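Local coordinates for protein TetR family transcriptional regulator (Mycobacterium smegmatis, PDB 5XS9) that probably acts as a dimeric TetR-type repressor that binds operator DNA and controls genes of biotin metabolism, at residues 14-18 against 19-23; 27-30 against 31-35; 52-55 against 56-60; 117-121 against 122-126. All coordinates share one frame; numbering follows the deposited sequence.

Contact 1 of 4, residues 14-18 against 19-23; sequences KILDD and HGIAD
Leu16 lays its CD1 methyl against the Ile21 backbone in the loop that leaves the helix, 3.7 Å from Ile21 CA and 4.0 Å from Ile21 CB. CG stands anti to the backbone N (chi1 173°), a setting that carries the isobutyl group along the helix toward the departing chain. On the neighbouring flank Ile15 uses its branch: CG2 touches the carbonyl of Asp23, 3.5 Å from Asp23 O. Branched aliphatic residues suit both places, since Ile15 also packs on helix 26-33 and Leu16 on Leu95 of helix 92-101. Backbone bonds close the helix. His19 N donates to Ile15 O, and Gly20 N to Leu16 O at 2.8 Å. Gly20 then turns to positive phi (95°), where a side chain would collide with the carbonyl oxygen of His19, so glycine fits the exit. At the surface the His19 imidazole lies with one face against Asp18 CB, a CH-pi contact of 3.9 Å to the ring centroid and displaced toward the rim. The Asp18 carboxylate leads away from the ring to Lys14, whose NZ meets the syn lone pair of Asp18 OD2 at 3.0 Å, an i to i+4 salt bridge along an exposed face. Asp17 turns its carboxylate elsewhere, to His89, and Asp91 receives the N-H of Ile21. A glycine-terminated first helix leading through a short turn into helix 26-33 is consistent with the N-terminal DNA-binding domain of TetR-family regulators.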
loop_
_atom_site.group_PDB
_atom_site.type_symbol
_atom_site.label_atom_id
_atom_site.label_comp_id
_atom_site.label_asym_id
_atom_site.label_seq_id
_atom_site.Cartn_x
_atom_site.Cartn_y
_atom_site.Cartn_z
ATOM N N LYS A 14 19.728 1.751 10.378
ATOM C CA LYS A 14 19.631 1.338 11.781
ATOM C C LYS A 14 18.584 2.148 12.590
ATOM O O LYS A 14 17.857 1.607 13.398
ATOM C CB LYS A 14 21.031 1.471 12.413
ATOM C CG LYS A 14 21.161 0.888 13.808
ATOM C CD LYS A 14 22.626 0.903 14.233
ATOM C CE LYS A 14 22.780 1.016 15.738
ATOM N NZ LYS A 14 21.902 0.046 16.441
ATOM N N ILE A 15 18.474 3.440 12.334
ATOM C CA ILE A 15 17.428 4.231 12.978
ATOM C C ILE A 15 16.041 3.681 12.562
ATOM O O ILE A 15 15.124 3.519 13.381
ATOM C CB ILE A 15 17.564 5.722 12.605
ATOM C CG1 ILE A 15 18.831 6.293 13.254
ATOM C CG2 ILE A 15 16.364 6.537 13.068
ATOM C CD1 ILE A 15 19.341 7.570 12.633
ATOM N N LEU A 16 15.899 3.421 11.273
ATOM C CA LEU A 16 14.687 2.845 10.731
ATOM C C LEU A 16 14.372 1.557 11.409
ATOM O O LEU A 16 13.265 1.396 11.902
ATOM C CB LEU A 16 14.805 2.660 9.212
ATOM C CG LEU A 16 13.613 1.884 8.620
ATOM C CD1 LEU A 16 12.420 2.796 8.448
ATOM C CD2 LEU A 16 14.022 1.331 7.289
ATOM N N ASP A 17 15.332 0.631 11.425
ATOM C CA ASP A 17 15.120 -0.673 12.084
ATOM C C ASP A 17 14.760 -0.537 13.537
ATOM O O ASP A 17 13.774 -1.088 13.970
ATOM C CB ASP A 17 16.351 -1.616 11.879
ATOM C CG ASP A 17 16.473 -2.073 10.423
ATOM O OD1 ASP A 17 15.404 -2.153 9.801
ATOM O OD2 ASP A 17 17.569 -2.325 9.865
ATOM N N ASP A 18 15.560 0.208 14.276
ATOM C CA ASP A 18 15.351 0.384 15.733
ATOM C C ASP A 18 14.136 1.214 16.118
ATOM O O ASP A 18 13.497 0.957 17.138
ATOM C CB ASP A 18 16.608 1.015 16.364
ATOM C CG ASP A 18 17.819 0.110 16.293
ATOM O OD1 ASP A 18 17.695 -1.087 16.041
ATOM O OD2 ASP A 18 18.932 0.624 16.449
ATOM N N HIS A 19 13.795 2.215 15.324
ATOM C CA HIS A 19 12.817 3.181 15.796
ATOM C C HIS A 19 11.666 3.466 14.898
ATOM O O HIS A 19 10.779 4.172 15.321
ATOM C CB HIS A 19 13.532 4.514 16.105
ATOM C CG HIS A 19 14.565 4.389 17.171
ATOM N ND1 HIS A 19 14.250 4.026 18.462
ATOM C CD2 HIS A 19 15.911 4.524 17.131
ATOM C CE1 HIS A 19 15.356 3.958 19.176
ATOM N NE2 HIS A 19 16.377 4.239 18.388
ATOM N N GLY A 20 11.680 2.986 13.651
ATOM C CA GLY A 20 10.584 3.210 12.764
ATOM C C GLY A 20 10.765 4.402 11.856
ATOM O O GLY A 20 11.570 5.292 12.088
ATOM N N ILE A 21 9.962 4.410 10.817
ATOM C CA ILE A 21 10.103 5.416 9.767
ATOM C C ILE A 21 9.877 6.840 10.263
ATOM O O ILE A 21 10.568 7.771 9.806
ATOM C CB ILE A 21 9.202 5.093 8.572
ATOM C CG1 ILE A 21 9.611 5.912 7.346
ATOM C CG2 ILE A 21 7.701 5.212 8.958
ATOM C CD1 ILE A 21 8.833 5.562 6.090
ATOM N N ALA A 22 8.980 7.024 11.233
ATOM C CA ALA A 22 8.718 8.391 11.724
ATOM C C ALA A 22 9.969 9.056 12.392
ATOM O O ALA A 22 10.182 10.247 12.263
ATOM C CB ALA A 22 7.490 8.397 12.657
ATOM N N ASP A 23 10.813 8.257 13.028
ATOM C CA ASP A 23 12.026 8.722 13.679
ATOM C C ASP A 23 13.205 8.882 12.747
ATOM O O ASP A 23 14.222 9.357 13.180
ATOM C CB ASP A 23 12.434 7.724 14.773
ATOM C CG ASP A 23 11.656 7.919 16.070
ATOM O OD1 ASP A 23 12.109 7.394 17.105
ATOM O OD2 ASP A 23 10.619 8.617 16.043
#

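Contact 2 of 4, residues 27-30 against 31-35; sequences RRLA and RELDV
Arg28 and Glu32 pair one turn apart on helix 26-33, which, by its place in the TetR-family sequence, is probably the first helix of the helix-turn-helix. The closely packed part of the contact is the buried apolar side and the helix end. Leu29 and Leu33 run alongside each other in the same direction, their CD1 atoms 4.1 Å apart, and both also pack on Leu40. Ala30, small enough for a buried position, sets CB 4.2 Å from Val35 CG2. A Schellman motif ends the helix: Asp34 takes positive phi (53°), and Val35 N returns to Ala30 O over 3.0 Å in a nearly straight bond.

The other side faces solvent and is charged. Arg31 NH2 sits over one face of the Arg28 guanidinium, 3.3 Å from Arg28 CD, the two guanidinium planes 19° apart. The Glu32 carboxylate beside them probably offsets the like charges, although its ion pair with Arg31 NH1 is long, a matter of charge alone. A bend at chi2 (76°) swings the Arg28 side edge toward Glu32. There OE2, in the guanidinium plane, takes Arg28 NE at 2.9 Å on its anti lone pair and Arg28 NH2 at 3.1 Å from above the carboxylate plane.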
loop_
_atom_site.group_PDB
_atom_site.type_symbol
_atom_site.label_atom_id
_atom_site.label_comp_id
_atom_site.label_asym_id
_atom_site.label_seq_id
_atom_site.Cartn_x
_atom_site.Cartn_y
_atom_site.Cartn_z
ATOM N N ARG A 27 17.706 15.409 11.201
ATOM C CA ARG A 27 18.230 15.847 12.526
ATOM C C ARG A 27 18.550 14.639 13.406
ATOM O O ARG A 27 19.583 14.620 14.039
ATOM C CB ARG A 27 17.315 16.832 13.249
ATOM C CG ARG A 27 16.059 16.220 13.839
ATOM C CD ARG A 27 15.058 17.264 14.319
ATOM N NE ARG A 27 13.697 16.703 14.381
ATOM C CZ ARG A 27 12.914 16.448 13.324
ATOM N NH1 ARG A 27 13.326 16.665 12.061
ATOM N NH2 ARG A 27 11.697 15.965 13.518
ATOM N N ARG A 28 17.717 13.595 13.381
ATOM C CA ARG A 28 18.043 12.389 14.177
ATOM C C ARG A 28 19.285 11.667 13.656
ATOM O O ARG A 28 20.114 11.184 14.419
ATOM C CB ARG A 28 16.844 11.411 14.195
ATOM C CG ARG A 28 17.124 10.106 14.929
ATOM C CD ARG A 28 17.090 10.346 16.403
ATOM N NE ARG A 28 17.467 9.150 17.144
ATOM C CZ ARG A 28 16.623 8.316 17.755
ATOM N NH1 ARG A 28 15.289 8.487 17.734
ATOM N NH2 ARG A 28 17.130 7.282 18.412
ATOM N N LEU A 29 19.405 11.601 12.336
ATOM C CA LEU A 29 20.530 10.935 11.715
ATOM C C LEU A 29 21.820 11.658 12.135
ATOM O O LEU A 29 22.804 11.002 12.459
ATOM C CB LEU A 29 20.399 10.989 10.186
ATOM C CG LEU A 29 21.442 10.231 9.376
ATOM C CD1 LEU A 29 21.646 8.755 9.813
ATOM C CD2 LEU A 29 21.035 10.388 7.930
ATOM N N ALA A 30 21.815 12.997 12.073
ATOM C CA ALA A 30 23.007 13.780 12.484
ATOM C C ALA A 30 23.370 13.532 13.953
ATOM O O ALA A 30 24.539 13.371 14.285
ATOM C CB ALA A 30 22.828 15.252 12.240
ATOM N N ARG A 31 22.369 13.468 14.814
ATOM C CA ARG A 31 22.628 13.139 16.209
ATOM C C ARG A 31 23.266 11.737 16.372
ATOM O O ARG A 31 24.280 11.636 17.023
ATOM C CB ARG A 31 21.367 13.291 17.030
ATOM C CG ARG A 31 21.548 12.962 18.492
ATOM C CD ARG A 31 20.466 13.607 19.337
ATOM N NE ARG A 31 19.081 13.108 19.182
ATOM C CZ ARG A 31 18.640 11.894 19.535
ATOM N NH1 ARG A 31 19.478 10.950 19.995
ATOM N NH2 ARG A 31 17.337 11.603 19.400
ATOM N N GLU A 32 22.735 10.706 15.699
ATOM C CA GLU A 32 23.280 9.373 15.781
ATOM C C GLU A 32 24.674 9.260 15.221
ATOM O O GLU A 32 25.453 8.439 15.680
ATOM C CB GLU A 32 22.392 8.360 15.073
ATOM C CG GLU A 32 21.002 8.224 15.685
ATOM C CD GLU A 32 20.994 7.767 17.139
ATOM O OE1 GLU A 32 21.906 7.066 17.587
ATOM O OE2 GLU A 32 20.041 8.113 17.834
ATOM N N LEU A 33 25.003 10.029 14.196
ATOM C CA LEU A 33 26.349 10.028 13.696
ATOM C C LEU A 33 27.251 10.982 14.518
ATOM O O LEU A 33 28.441 11.043 14.268
ATOM C CB LEU A 33 26.412 10.407 12.222
ATOM C CG LEU A 33 25.753 9.420 11.260
ATOM C CD1 LEU A 33 25.496 10.149 9.983
ATOM C CD2 LEU A 33 26.664 8.221 11.055
ATOM N N ASP A 34 26.674 11.732 15.454
ATOM C CA ASP A 34 27.421 12.690 16.235
ATOM C C ASP A 34 28.150 13.588 15.242
ATOM O O ASP A 34 29.374 13.621 15.218
ATOM C CB ASP A 34 28.376 11.973 17.228
ATOM C CG ASP A 34 28.932 12.907 18.304
ATOM O OD1 ASP A 34 28.458 14.045 18.419
ATOM O OD2 ASP A 34 29.850 12.498 19.042
ATOM N N VAL A 35 27.380 14.254 14.374
ATOM C CA VAL A 35 27.901 15.289 13.486
ATOM C C VAL A 35 26.970 16.475 13.469
ATOM O O VAL A 35 25.820 16.397 13.875
ATOM C CB VAL A 35 28.174 14.818 12.068
ATOM C CG1 VAL A 35 29.219 13.728 12.079
ATOM C CG2 VAL A 35 26.881 14.358 11.357
#

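Contact 3 of 4, residues 52-55 against 56-60; sequences GAVA and DHILR
Four successive i to i+4 bonds carry the backbone through the last turns of helix 47-58, from Asp56 N to Gly52 O at 2.9 Å up to Leu59 N to Ala55 O at 2.9 Å, and the one from Ile58 N to Val54 O is almost straight at 174°. On the buried flank a Val54 methyl, CG1, lies 3.8 Å from the CD1 end of Ile58, the two side chains crossing at a slant. In Ile58, CG1 lies beside the backbone N (chi1 -78°) and runs back over the preceding turn, 3.3 Å from Val54 O. Apolar residues suit this flank because it is buried against helix 5-19, where Val54 packs on Ala12 and Thr13, and Ile58 on Leu16. In the TetR fold a helix in this position joins the DNA-binding domain to the C-terminal domain, and the remaining partners fit that role, with Leu59 packing on Leu82 and Leu86 of helix 71-87 and Ala55, a small residue, on Leu95 and Ser99 of helix 92-101. Leu59 sets its CG 3.2 Å from Ala55 O, a close fit at the end of the turn. Asp56 and His57 are committed to neighbouring elements: the Asp56 carboxylate, beside Gly52 O, bonds through OD1 to Ser105 OG and Val107 N and through OD2 to Val106 N, while His57, with CG anti to its backbone N, is hydrogen-bonded through ND1 to Thr13 OG1.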
loop_
_atom_site.group_PDB
_atom_site.type_symbol
_atom_site.label_atom_id
_atom_site.label_comp_id
_atom_site.label_asym_id
_atom_site.label_seq_id
_atom_site.Cartn_x
_atom_site.Cartn_y
_atom_site.Cartn_z
ATOM N N GLY A 52 15.061 7.715 -0.260
ATOM C CA GLY A 52 15.441 7.005 -1.505
ATOM C C GLY A 52 16.718 6.132 -1.410
ATOM O O GLY A 52 16.753 4.990 -1.899
ATOM N N ALA A 53 17.766 6.660 -0.786
ATOM C CA ALA A 53 18.997 5.910 -0.617
ATOM C C ALA A 53 18.773 4.796 0.348
ATOM O O ALA A 53 19.300 3.728 0.203
ATOM C CB ALA A 53 20.099 6.832 -0.073
ATOM N N VAL A 54 18.029 5.046 1.413
ATOM C CA VAL A 54 17.781 3.990 2.347
ATOM C C VAL A 54 16.909 2.887 1.641
ATOM O O VAL A 54 17.135 1.653 1.838
ATOM C CB VAL A 54 17.056 4.497 3.598
ATOM C CG1 VAL A 54 16.527 3.340 4.391
ATOM C CG2 VAL A 54 17.957 5.351 4.461
ATOM N N ALA A 55 15.916 3.313 0.868
ATOM C CA ALA A 55 15.126 2.334 0.002
ATOM C C ALA A 55 16.064 1.454 -0.879
ATOM O O ALA A 55 15.963 0.212 -0.888
ATOM C CB ALA A 55 14.111 3.069 -0.858
ATOM N N ASP A 56 17.028 2.083 -1.567
ATOM C CA ASP A 56 17.951 1.294 -2.430
ATOM C C ASP A 56 18.855 0.393 -1.681
ATOM O O ASP A 56 19.168 -0.682 -2.144
ATOM C CB ASP A 56 18.690 2.171 -3.400
ATOM C CG ASP A 56 17.741 2.756 -4.410
ATOM O OD1 ASP A 56 16.662 2.150 -4.675
ATOM O OD2 ASP A 56 18.017 3.797 -4.950
ATOM N N HIS A 57 19.159 0.757 -0.454
ATOM C CA HIS A 57 20.013 -0.054 0.381
ATOM C C HIS A 57 19.252 -1.279 0.859
ATOM O O HIS A 57 19.781 -2.392 0.828
ATOM C CB HIS A 57 20.498 0.788 1.578
ATOM C CG HIS A 57 21.395 0.045 2.508
ATOM N ND1 HIS A 57 21.066 -0.204 3.818
ATOM C CD2 HIS A 57 22.616 -0.490 2.323
ATOM C CE1 HIS A 57 22.030 -0.894 4.393
ATOM N NE2 HIS A 57 22.976 -1.092 3.502
ATOM N N ILE A 58 18.031 -1.054 1.349
ATOM C CA ILE A 58 17.045 -2.098 1.736
ATOM C C ILE A 58 16.808 -3.092 0.582
ATOM O O ILE A 58 16.602 -4.270 0.798
ATOM C CB ILE A 58 15.680 -1.396 2.134
ATOM C CG1 ILE A 58 15.769 -0.824 3.534
ATOM C CG2 ILE A 58 14.457 -2.277 2.125
ATOM C CD1 ILE A 58 14.599 0.116 3.813
ATOM N N LEU A 59 16.790 -2.604 -0.626
ATOM C CA LEU A 59 16.450 -3.402 -1.798
ATOM C C LEU A 59 17.693 -3.983 -2.520
ATOM O O LEU A 59 17.543 -4.672 -3.540
ATOM C CB LEU A 59 15.702 -2.482 -2.819
ATOM C CG LEU A 59 14.300 -2.034 -2.437
ATOM C CD1 LEU A 59 13.757 -1.032 -3.430
ATOM C CD2 LEU A 59 13.369 -3.219 -2.279
ATOM N N ARG A 60 18.895 -3.660 -2.042
ATOM C CA ARG A 60 20.132 -4.355 -2.437
ATOM C C ARG A 60 19.942 -5.881 -2.621
ATOM O O ARG A 60 20.205 -6.388 -3.681
ATOM C CB ARG A 60 21.180 -4.078 -1.370
ATOM C CG ARG A 60 22.567 -4.679 -1.540
ATOM C CD ARG A 60 23.502 -4.081 -0.484
ATOM N NE ARG A 60 22.805 -3.839 0.798
ATOM C CZ ARG A 60 22.708 -4.684 1.833
ATOM N NH1 ARG A 60 23.287 -5.891 1.816
ATOM N NH2 ARG A 60 22.016 -4.306 2.915
#

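Contact 4 of 4, residues 117-121 against 122-126; sequences RAARA and AGVSD
Ala118, near the end of helix 106-122, accepts the N-H of Ala122 at 3.0 Å through its carbonyl, while its small side chain allows helix 71-87 to come close. Ala119 follows, and its carbonyl receives Val124 N at 3.1 Å beyond the helix end; its CB meets Val124 CB at 4.2 Å, a pair that also packs on Ala132 of helix 129-155. Arg120 carries the polar contact. Its carbonyl takes Gly123 N from well above the carbonyl plane, and its side chain, bent at chi3 (-85°), brings NE 2.9 Å from Asp126 OD1. The carboxylate and guanidinium planes stand 71° apart, and NE meets OD1 from above the carboxylate plane. A water joins Arg120 NH2, weakly, to Asp126 O. Ala121, last of the segment, packs on Trp71. The turn is a Schellman motif, in which Gly123 has positive phi (116°), where a side chain would strike the carbonyl oxygen of Ala122. Val124 then reaches Phe176 of the second subunit. The chemistry implies a division of labour: backbone bonds and methyl packing close the helix within the fold, while a surface ion pair and its water tie the outgoing chain to the final turn.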
loop_
_atom_site.group_PDB
_atom_site.type_symbol
_atom_site.label_atom_id
_atom_site.label_comp_id
_atom_site.label_asym_id
_atom_site.label_seq_id
_atom_site.Cartn_x
_atom_site.Cartn_y
_atom_site.Cartn_z
ATOM N N ARG A 117 9.861 -7.224 -18.689
ATOM C CA ARG A 117 10.319 -8.309 -19.572
ATOM C C ARG A 117 9.551 -9.642 -19.477
ATOM O O ARG A 117 9.324 -10.343 -20.471
ATOM C CB ARG A 117 11.810 -8.521 -19.382
ATOM C CG ARG A 117 12.603 -7.261 -19.835
ATOM C CD ARG A 117 14.128 -7.495 -19.870
ATOM N NE ARG A 117 14.744 -7.128 -18.583
ATOM C CZ ARG A 117 15.290 -5.942 -18.287
ATOM N NH1 ARG A 117 15.358 -4.970 -19.207
ATOM N NH2 ARG A 117 15.777 -5.719 -17.052
ATOM N N ALA A 118 9.076 -9.974 -18.273
ATOM C CA ALA A 118 8.289 -11.165 -18.107
ATOM C C ALA A 118 6.920 -10.889 -18.714
ATOM O O ALA A 118 6.331 -11.742 -19.370
ATOM C CB ALA A 118 8.163 -11.494 -16.587
ATOM N N ALA A 119 6.385 -9.705 -18.501
ATOM C CA ALA A 119 5.034 -9.379 -19.073
ATOM C C ALA A 119 5.050 -9.503 -20.599
ATOM O O ALA A 119 4.126 -10.006 -21.218
ATOM C CB ALA A 119 4.584 -8.001 -18.659
ATOM N N ARG A 120 6.149 -9.105 -21.192
ATOM C CA ARG A 120 6.288 -9.132 -22.658
ATOM C C ARG A 120 6.348 -10.582 -23.175
ATOM O O ARG A 120 5.665 -10.939 -24.145
ATOM C CB ARG A 120 7.500 -8.231 -23.015
ATOM C CG ARG A 120 7.730 -7.998 -24.471
ATOM C CD ARG A 120 9.099 -7.352 -24.738
ATOM N NE ARG A 120 8.950 -5.920 -24.599
ATOM C CZ ARG A 120 9.346 -5.165 -23.564
ATOM N NH1 ARG A 120 10.001 -5.665 -22.515
ATOM N NH2 ARG A 120 9.058 -3.861 -23.588
ATOM N N ALA A 121 7.019 -11.487 -22.435
ATOM C CA ALA A 121 6.990 -12.894 -22.786
ATOM C C ALA A 121 5.607 -13.492 -22.680
ATOM O O ALA A 121 5.233 -14.436 -23.384
ATOM C CB ALA A 121 8.007 -13.695 -21.932
ATOM N N ALA A 122 4.851 -13.006 -21.701
ATOM C CA ALA A 122 3.504 -13.473 -21.498
ATOM C C ALA A 122 2.549 -13.036 -22.618
ATOM O O ALA A 122 1.453 -13.623 -22.807
ATOM C CB ALA A 122 2.985 -12.934 -20.168
ATOM N N GLY A 123 2.925 -11.985 -23.342
ATOM C CA GLY A 123 2.106 -11.565 -24.471
ATOM C C GLY A 123 1.502 -10.180 -24.318
ATOM O O GLY A 123 0.779 -9.780 -25.192
ATOM N N VAL A 124 1.757 -9.490 -23.207
ATOM C CA VAL A 124 1.311 -8.174 -23.018
ATOM C C VAL A 124 1.960 -7.296 -24.096
ATOM O O VAL A 124 3.145 -7.358 -24.339
ATOM C CB VAL A 124 1.599 -7.651 -21.548
ATOM C CG1 VAL A 124 1.144 -6.232 -21.364
ATOM C CG2 VAL A 124 0.842 -8.452 -20.507
ATOM N N SER A 125 1.169 -6.434 -24.679
ATOM C CA SER A 125 1.697 -5.541 -25.709
ATOM C C SER A 125 2.743 -4.596 -25.160
ATOM O O SER A 125 2.741 -4.200 -23.972
ATOM C CB SER A 125 0.509 -4.737 -26.351
ATOM O OG SER A 125 0.257 -3.657 -25.479
ATOM N N ASP A 126 3.657 -4.167 -26.020
ATOM C CA ASP A 126 4.712 -3.235 -25.572
ATOM C C ASP A 126 4.140 -1.985 -24.915
ATOM O O ASP A 126 4.749 -1.474 -23.949
ATOM C CB ASP A 126 5.702 -2.897 -26.712
ATOM C CG ASP A 126 6.738 -3.984 -26.956
ATOM O OD1 ASP A 126 6.767 -5.028 -26.266
ATOM O OD2 ASP A 126 7.565 -3.798 -27.874
HETATM O O HOH W 1 7.465 -1.735 -23.975
#

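In the fold
Contact 3 is the buried one, its centre about 8 Å from that of the chain, and its chemistry is mostly apolar, with polar groups committed to neighbouring elements. Contacts 1, 2 and 4 are partly buried helix ends, with methyl groups inside and charges outside. Contacts 1 and 2 touch: Ile15 CD1 lies 3.5 Å from Glu32 CG, so helices 5-19 and 26-33 pack through both. Contact 1 also meets contact 3, Leu16 against Ile58. Contact 4 stands apart in the C-terminal domain, centres about 46 Å from contact 2, and shares with it the Schellman ending and an arginine-carboxylate pair; among the four, it alone reaches the second subunit.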